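Local coordinates for protein uncharacterized HTH-type transcriptional regulator ygaV (Escherichia coli K12, PDB 3CUO) that regulates large-scale gene expression in response to sulfide, acting as both a repressor and an activator, and represses many anaerobic respiratory genes when sulfide is absent, at residues M21-R26 against S56-R61. Sequence-based numbering, arbitrary orientation.
Sequences MSHPKR and SQHLAR
With CG anti to the carbonyl carbon (chi1 -65°) and the chain extended from CG to NE, Arg26 reaches across to His58, whose ring turns ND1 toward the arginine. Arg26 NE donates to His58 ND1 at 3.0 Å in a nearly straight bond that lies close to both the guanidinium and the imidazole planes, although the two planes are almost perpendicular. The CE1 corner of the same imidazole sits over the centre of the His23 ring, 3.5 Å from His23 NE2, in an edge-to-face pair with planes at 62°. His23 N-caps helix 24-33, its ND1 accepting from Lys25 N at 3.0 Å, a bond in the ring plane that helps fix the rotation of the imidazole. Arg61 crosses Arg26 at about a right angle, and the guanidiniums meet at their edges, Arg61 NH1 3.2 Å from Arg26 NH2, two like-charged donors that cannot bond each other; Arg26 NH1 is tied to Ala20 O. The contact thus joins the start of helix 24-33 to helix 52-64, the second helix of the predicted helix-turn-helix. Because His58 ND1 accepts from Arg26 NE, it probably carries no hydrogen, and the neighbouring arginines would probably disfavour a cationic His58.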
ATOM      1  N   MET A  21      -3.598   5.151   0.189  1.00 42.12           N
ATOM      2  CA  MET A  21      -2.288   5.724   0.158  1.00 40.94           C
ATOM      3  C   MET A  21      -1.687   5.628  -1.259  1.00 43.04           C
ATOM      4  O   MET A  21      -0.641   6.184  -1.487  1.00 44.38           O
ATOM      5  CB  MET A  21      -1.363   4.906   1.114  1.00 41.68           C
ATOM      6  CG  MET A  21      -1.800   4.893   2.619  1.00 42.34           C
ATOM      7  SD  MET A  21      -0.607   4.103   3.805  1.00 34.91           S
ATOM      8  CE  MET A  21       0.867   5.023   3.607  1.00 36.97           C
ATOM      9  N   SER A  22      -2.332   4.942  -2.203  1.00 42.31           N
ATOM     10  CA  SER A  22      -1.685   4.588  -3.497  1.00 41.85           C
ATOM     11  C   SER A  22      -1.684   5.646  -4.584  1.00 43.12           C
ATOM     12  O   SER A  22      -1.851   5.334  -5.745  1.00 42.23           O
ATOM     13  CB  SER A  22      -2.292   3.303  -4.077  1.00 41.73           C
ATOM     14  OG  SER A  22      -3.693   3.390  -4.253  1.00 43.51           O
ATOM     15  N   HIS A  23      -1.429   6.899  -4.191  1.00 43.51           N
ATOM     16  CA  HIS A  23      -1.322   8.045  -5.104  1.00 43.33           C
ATOM     17  C   HIS A  23      -0.048   8.764  -4.704  1.00 43.43           C
ATOM     18  O   HIS A  23       0.244   8.831  -3.514  1.00 42.36           O
ATOM     19  CB  HIS A  23      -2.531   8.934  -4.980  1.00 43.82           C
ATOM     20  CG  HIS A  23      -2.574  10.049  -5.992  1.00 42.92           C
ATOM     21  ND1 HIS A  23      -1.685  11.108  -5.990  1.00 43.05           N
ATOM     22  CD2 HIS A  23      -3.434  10.275  -7.012  1.00 44.42           C
ATOM     23  CE1 HIS A  23      -1.950  11.899  -7.008  1.00 43.71           C
ATOM     24  NE2 HIS A  23      -3.028  11.436  -7.623  1.00 47.20           N
ATOM     25  N   PRO A  24       0.805   9.131  -5.699  1.00 42.61           N
ATOM     26  CA  PRO A  24       2.067   9.715  -5.316  1.00 42.81           C
ATOM     27  C   PRO A  24       1.960  11.009  -4.488  1.00 41.27           C
ATOM     28  O   PRO A  24       2.754  11.238  -3.586  1.00 41.70           O
ATOM     29  CB  PRO A  24       2.758  10.008  -6.693  1.00 43.96           C
ATOM     30  CG  PRO A  24       1.687   9.796  -7.714  1.00 42.44           C
ATOM     31  CD  PRO A  24       0.686   8.939  -7.173  1.00 41.54           C
ATOM     32  N   LYS A  25       1.024  11.863  -4.833  1.00 41.62           N
ATOM     33  CA  LYS A  25       0.863  13.138  -4.162  1.00 41.23           C
ATOM     34  C   LYS A  25       0.276  12.926  -2.752  1.00 40.76           C
ATOM     35  O   LYS A  25       0.621  13.654  -1.833  1.00 40.51           O
ATOM     36  CB  LYS A  25      -0.028  14.056  -5.001  1.00 43.51           C
ATOM     37  CG  LYS A  25       0.497  14.360  -6.404  1.00 44.54           C
ATOM     38  CD  LYS A  25       1.837  15.039  -6.349  1.00 47.06           C
ATOM     39  CE  LYS A  25       2.376  15.422  -7.770  1.00 50.00           C
ATOM     40  NZ  LYS A  25       2.214  14.254  -8.655  1.00 56.32           N
ATOM     41  N   ARG A  26      -0.573  11.910  -2.594  1.00 40.61           N
ATOM     42  CA  ARG A  26      -1.012  11.497  -1.267  1.00 40.05           C
ATOM     43  C   ARG A  26       0.165  11.002  -0.416  1.00 37.99           C
ATOM     44  O   ARG A  26       0.237  11.304   0.728  1.00 36.39           O
ATOM     45  CB  ARG A  26      -2.083  10.446  -1.358  1.00 41.12           C
ATOM     46  CG  ARG A  26      -3.337  10.897  -1.973  1.00 40.99           C
ATOM     47  CD  ARG A  26      -4.425   9.904  -1.678  1.00 42.10           C
ATOM     48  NE  ARG A  26      -5.665  10.388  -2.241  1.00 42.10           N
ATOM     49  CZ  ARG A  26      -6.834   9.773  -2.141  1.00 43.54           C
ATOM     50  NH1 ARG A  26      -6.965   8.676  -1.469  1.00 43.98           N
ATOM     51  NH2 ARG A  26      -7.899  10.293  -2.705  1.00 44.46           N
ATOM     52  N   SER A  56      -7.226  19.759  -1.414  1.00 42.81           N
ATOM     53  CA  SER A  56      -8.288  19.652  -0.423  1.00 43.45           C
ATOM     54  C   SER A  56      -9.179  18.437  -0.648  1.00 42.88           C
ATOM     55  O   SER A  56      -9.654  17.816   0.321  1.00 41.65           O
ATOM     56  CB  SER A  56      -9.097  20.977  -0.357  1.00 44.26           C
ATOM     57  OG  SER A  56      -8.313  21.994   0.268  1.00 45.79           O
ATOM     58  N   GLN A  57      -9.377  18.049  -1.912  1.00 42.39           N
ATOM     59  CA  GLN A  57     -10.141  16.820  -2.208  1.00 43.08           C
ATOM     60  C   GLN A  57      -9.407  15.598  -1.774  1.00 41.22           C
ATOM     61  O   GLN A  57     -10.023  14.742  -1.231  1.00 40.87           O
ATOM     62  CB  GLN A  57     -10.489  16.630  -3.714  1.00 43.36           C
ATOM     63  CG  GLN A  57     -11.871  17.130  -4.076  1.00 45.29           C
ATOM     64  CD  GLN A  57     -11.983  17.499  -5.528  1.00 47.44           C
ATOM     65  OE1 GLN A  57     -12.761  18.409  -5.922  1.00 55.51           O
ATOM     66  NE2 GLN A  57     -11.175  16.845  -6.345  1.00 46.68           N
ATOM     67  N   HIS A  58      -8.112  15.493  -2.061  1.00 39.75           N
ATOM     68  CA  HIS A  58      -7.298  14.378  -1.562  1.00 39.86           C
ATOM     69  C   HIS A  58      -7.404  14.351  -0.013  1.00 38.27           C
ATOM     70  O   HIS A  58      -7.680  13.333   0.578  1.00 39.92           O
ATOM     71  CB  HIS A  58      -5.812  14.477  -1.980  1.00 40.15           C
ATOM     72  CG  HIS A  58      -5.528  14.131  -3.434  1.00 41.49           C
ATOM     73  ND1 HIS A  58      -5.490  12.837  -3.914  1.00 45.79           N
ATOM     74  CD2 HIS A  58      -5.181  14.914  -4.476  1.00 41.81           C
ATOM     75  CE1 HIS A  58      -5.164  12.837  -5.196  1.00 42.41           C
ATOM     76  NE2 HIS A  58      -4.974  14.089  -5.563  1.00 39.74           N
ATOM     77  N   LEU A  59      -7.192  15.473   0.632  1.00 38.10           N
ATOM     78  CA  LEU A  59      -7.305  15.526   2.109  1.00 38.92           C
ATOM     79  C   LEU A  59      -8.640  15.030   2.682  1.00 38.41           C
ATOM     80  O   LEU A  59      -8.638  14.292   3.667  1.00 39.79           O
ATOM     81  CB  LEU A  59      -7.074  16.950   2.594  1.00 37.12           C
ATOM     82  CG  LEU A  59      -5.612  17.331   2.410  1.00 35.83           C
ATOM     83  CD1 LEU A  59      -5.462  18.850   2.361  1.00 31.44           C
ATOM     84  CD2 LEU A  59      -4.712  16.658   3.465  1.00 39.48           C
ATOM     85  N   ALA A  60      -9.752  15.477   2.089  1.00 39.36           N
ATOM     86  CA  ALA A  60     -11.114  15.087   2.506  1.00 40.85           C
ATOM     87  C   ALA A  60     -11.324  13.626   2.340  1.00 40.70           C
ATOM     88  O   ALA A  60     -11.818  12.933   3.246  1.00 39.39           O
ATOM     89  CB  ALA A  60     -12.217  15.904   1.725  1.00 40.73           C
ATOM     90  N   ARG A  61     -10.839  13.094   1.212  1.00 40.79           N
ATOM     91  CA  ARG A  61     -10.938  11.674   0.997  1.00 41.35           C
ATOM     92  C   ARG A  61     -10.056  10.874   1.966  1.00 39.80           C
ATOM     93  O   ARG A  61     -10.506   9.876   2.474  1.00 39.88           O
ATOM     94  CB  ARG A  61     -10.616  11.296  -0.481  1.00 42.40           C
ATOM     95  CG  ARG A  61     -11.373  12.162  -1.547  1.00 45.44           C
ATOM     96  CD  ARG A  61     -11.136  11.586  -2.944  1.00 50.05           C
ATOM     97  NE  ARG A  61     -11.298  12.498  -4.105  1.00 56.39           N
ATOM     98  CZ  ARG A  61     -10.316  12.847  -4.971  1.00 58.58           C
ATOM     99  NH1 ARG A  61      -9.046  12.453  -4.831  1.00 54.73           N
ATOM    100  NH2 ARG A  61     -10.608  13.669  -5.983  1.00 61.14           N
TER